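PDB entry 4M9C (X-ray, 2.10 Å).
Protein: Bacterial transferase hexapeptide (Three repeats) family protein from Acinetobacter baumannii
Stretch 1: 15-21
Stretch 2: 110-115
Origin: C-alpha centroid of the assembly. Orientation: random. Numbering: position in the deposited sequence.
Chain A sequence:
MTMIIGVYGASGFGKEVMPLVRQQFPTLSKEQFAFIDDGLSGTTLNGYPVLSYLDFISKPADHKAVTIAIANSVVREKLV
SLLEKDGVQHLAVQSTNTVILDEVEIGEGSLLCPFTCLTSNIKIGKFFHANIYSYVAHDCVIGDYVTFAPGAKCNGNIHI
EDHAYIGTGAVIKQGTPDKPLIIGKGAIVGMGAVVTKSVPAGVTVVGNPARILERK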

# COMPACT_ATOMS: atom_id res chain seq x y z
N LYS A 15 6.10 -12.13 -16.06
CA LYS A 15 4.67 -12.30 -16.31
C LYS A 15 3.84 -11.18 -15.69
O LYS A 15 2.71 -10.96 -16.10
N GLU A 16 4.43 -10.48 -14.72
CA GLU A 16 3.82 -9.28 -14.15
C GLU A 16 4.01 -8.10 -15.10
O GLU A 16 3.09 -7.30 -15.32
N VAL A 17 5.19 -8.00 -15.69
CA VAL A 17 5.51 -6.82 -16.49
C VAL A 17 4.81 -6.84 -17.85
O VAL A 17 4.42 -5.79 -18.36
N MET A 18 4.63 -8.02 -18.42
CA MET A 18 4.01 -8.10 -19.75
C MET A 18 2.65 -7.35 -19.83
O MET A 18 2.46 -6.54 -20.71
N PRO A 19 1.71 -7.64 -18.91
CA PRO A 19 0.43 -6.93 -19.04
C PRO A 19 0.55 -5.43 -18.77
O PRO A 19 -0.21 -4.64 -19.32
N LEU A 20 1.52 -5.03 -17.95
CA LEU A 20 1.76 -3.61 -17.72
C LEU A 20 2.20 -2.94 -19.02
O LEU A 20 1.70 -1.87 -19.37
N VAL A 21 3.14 -3.56 -19.73
CA VAL A 21 3.62 -2.98 -20.97
C VAL A 21 2.55 -3.04 -22.08
O VAL A 21 2.50 -2.16 -22.93
N SER A 110 12.79 3.07 -16.63
CA SER A 110 12.13 2.88 -15.34
C SER A 110 10.99 1.88 -15.47
O SER A 110 10.41 1.69 -16.53
N LEU A 111 10.69 1.21 -14.36
CA LEU A 111 9.60 0.25 -14.32
C LEU A 111 8.86 0.44 -13.00
O LEU A 111 9.40 0.13 -11.94
N LEU A 112 7.65 0.99 -13.05
CA LEU A 112 6.90 1.28 -11.83
C LEU A 112 5.64 0.42 -11.78
O LEU A 112 4.72 0.63 -12.57
N CYS A 113 5.61 -0.53 -10.85
CA CYS A 113 4.52 -1.49 -10.77
C CYS A 113 3.29 -0.91 -10.06
O CYS A 113 3.31 0.23 -9.60
N PRO A 114 2.20 -1.68 -9.99
CA PRO A 114 0.97 -1.19 -9.37
C PRO A 114 1.13 -0.71 -7.92
O PRO A 114 1.88 -1.30 -7.14
N PHE A 115 0.43 0.37 -7.60
CA PHE A 115 0.44 0.98 -6.27
C PHE A 115 1.77 1.59 -5.87
O PHE A 115 2.10 1.68 -4.69

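The most unusual feature of this contact is a carboxylate within a buried, largely apolar contact: Glu 16 OE2 lies 3.5 Å from Cys 113 SG. The distance is short enough to place the two atoms side by side, but the geometry does not settle whether a hydrogen bond joins them. No clear hydrogen bond crosses between the stretches, so the packing has to be read from side-chain shape and van der Waals distances.

Stretch 1 is helical throughout, and the spacing of its contacting residues follows from that. Glu 16, Val 17 and Leu 20 are the three that touch stretch 2; the offsets of one, three and four residues bring them onto one side of the helix. The turn is held by the hydrogen bond from Val 21 N to Val 17 O, at 2.9 Å. At Pro 19 the helix is kinked, because the proline nitrogen carries no hydrogen and makes no bond to the preceding turn. Lys 15, Met 18 and Pro 19 have side chains that stay more than 8 Å from stretch 2 and take no part.

Stretch 2 has a short strand at Leu 111 and Leu 112, followed by loop. The strand's alternation is plain in the CA-to-CB directions: Leu 111 points toward the helix, Leu 112 away from it. Beyond the strand, Cys 113 and Pro 114 both start sideways, yet each has atoms within contact distance of the helix. The nearest CA atoms across the stretches are those of Leu 20 and Cys 113, 7.8 Å apart, a gap that leaves room for side chains between the backbones.

Leu 20 is the most heavily covered of the helical residues, with 53 Å² masked by stretch 2. Its CA-to-CB bond points toward the other stretch, and the m,t rotamer (chi1 -61°, chi2 179°) carries Leu 20 CD1 to 4.0 Å from Pro 114 CD and 4.2 Å from Cys 113 SG. Leu 20 CD1 is also 4.2 Å from Cys 113 CA, so it meets backbone as well as side chain. Cys 113 adopts m (chi1 -61°), and its sulfur therefore has Leu 20 and Glu 16 as neighbours.

Glu 16 also points toward stretch 2. With chi1 at 165° and chi2 at -165°, both t, its chain is extended, which delivers the carboxylate to the cysteine; Glu 16 OE2 is also 4.3 Å from Pro 114 CD, a looser approach. Pro 114, its ring puckered C-gamma exo, has CD as its nearest atom to both Glu 16 and Leu 20.

A separate apolar contact joins Val 17 to Leu 111. Val 17 starts sideways, but in its t rotamer (chi1 170°) Val 17 CG2 comes to 3.7 Å from Leu 111 CD2; the chi angles of Leu 111, 169° and 65°, are t,p. Altogether the two stretches bury 240 Å², summed over both sides, a modest area built from a few closely placed side chains.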

# COMPACT_ATOMS: atom_id res chain seq x y z
CB LYS A 15 4.21 -13.68 -15.82
CG LYS A 15 4.93 -14.83 -16.53
CD LYS A 15 4.24 -16.16 -16.27
CE LYS A 15 4.38 -16.58 -14.82
NZ LYS A 15 5.81 -16.74 -14.48
CB GLU A 16 4.47 -8.94 -12.79
CG GLU A 16 4.17 -7.52 -12.30
CD GLU A 16 5.09 -7.05 -11.17
OE1 GLU A 16 6.32 -7.31 -11.22
OE2 GLU A 16 4.58 -6.42 -10.23
CB VAL A 17 7.03 -6.68 -16.66
CG1 VAL A 17 7.36 -5.62 -17.71
CG2 VAL A 17 7.68 -6.38 -15.30
CB MET A 18 3.91 -9.54 -20.26
CG MET A 18 3.17 -9.68 -21.60
SD MET A 18 4.06 -8.87 -22.95
CE MET A 18 5.29 -10.11 -23.38
CB PRO A 19 -0.46 -7.61 -17.99
CG PRO A 19 0.48 -8.36 -17.09
CD PRO A 19 1.64 -8.73 -17.93
CB LEU A 20 2.83 -3.40 -16.64
CG LEU A 20 2.49 -3.95 -15.25
CD1 LEU A 20 3.65 -3.70 -14.27
CD2 LEU A 20 1.19 -3.33 -14.73
CB VAL A 21 4.98 -3.57 -21.42
CG1 VAL A 21 4.82 -5.00 -21.93
CG2 VAL A 21 5.61 -2.69 -22.48
CB SER A 110 11.63 4.21 -14.75
OG SER A 110 10.65 4.80 -15.60
CB LEU A 111 10.15 -1.17 -14.42
CG LEU A 111 9.14 -2.28 -14.13
CD1 LEU A 111 8.04 -2.31 -15.18
CD2 LEU A 111 9.85 -3.62 -14.06
CB LEU A 112 6.54 2.77 -11.76
CG LEU A 112 7.72 3.72 -12.02
CD1 LEU A 112 7.27 5.19 -12.20
CD2 LEU A 112 8.76 3.60 -10.94
CB CYS A 113 5.03 -2.78 -10.10
SG CYS A 113 6.40 -3.57 -11.05
CB PRO A 114 0.04 -2.40 -9.43
CG PRO A 114 0.48 -3.11 -10.70
CD PRO A 114 1.99 -2.97 -10.68
CB PHE A 115 -0.04 -0.01 -5.19
CG PHE A 115 -1.42 -0.54 -5.44
CD1 PHE A 115 -2.53 0.25 -5.17
CD2 PHE A 115 -1.60 -1.80 -5.98
CE1 PHE A 115 -3.82 -0.22 -5.42
CE2 PHE A 115 -2.87 -2.28 -6.23
CZ PHE A 115 -3.99 -1.49 -5.95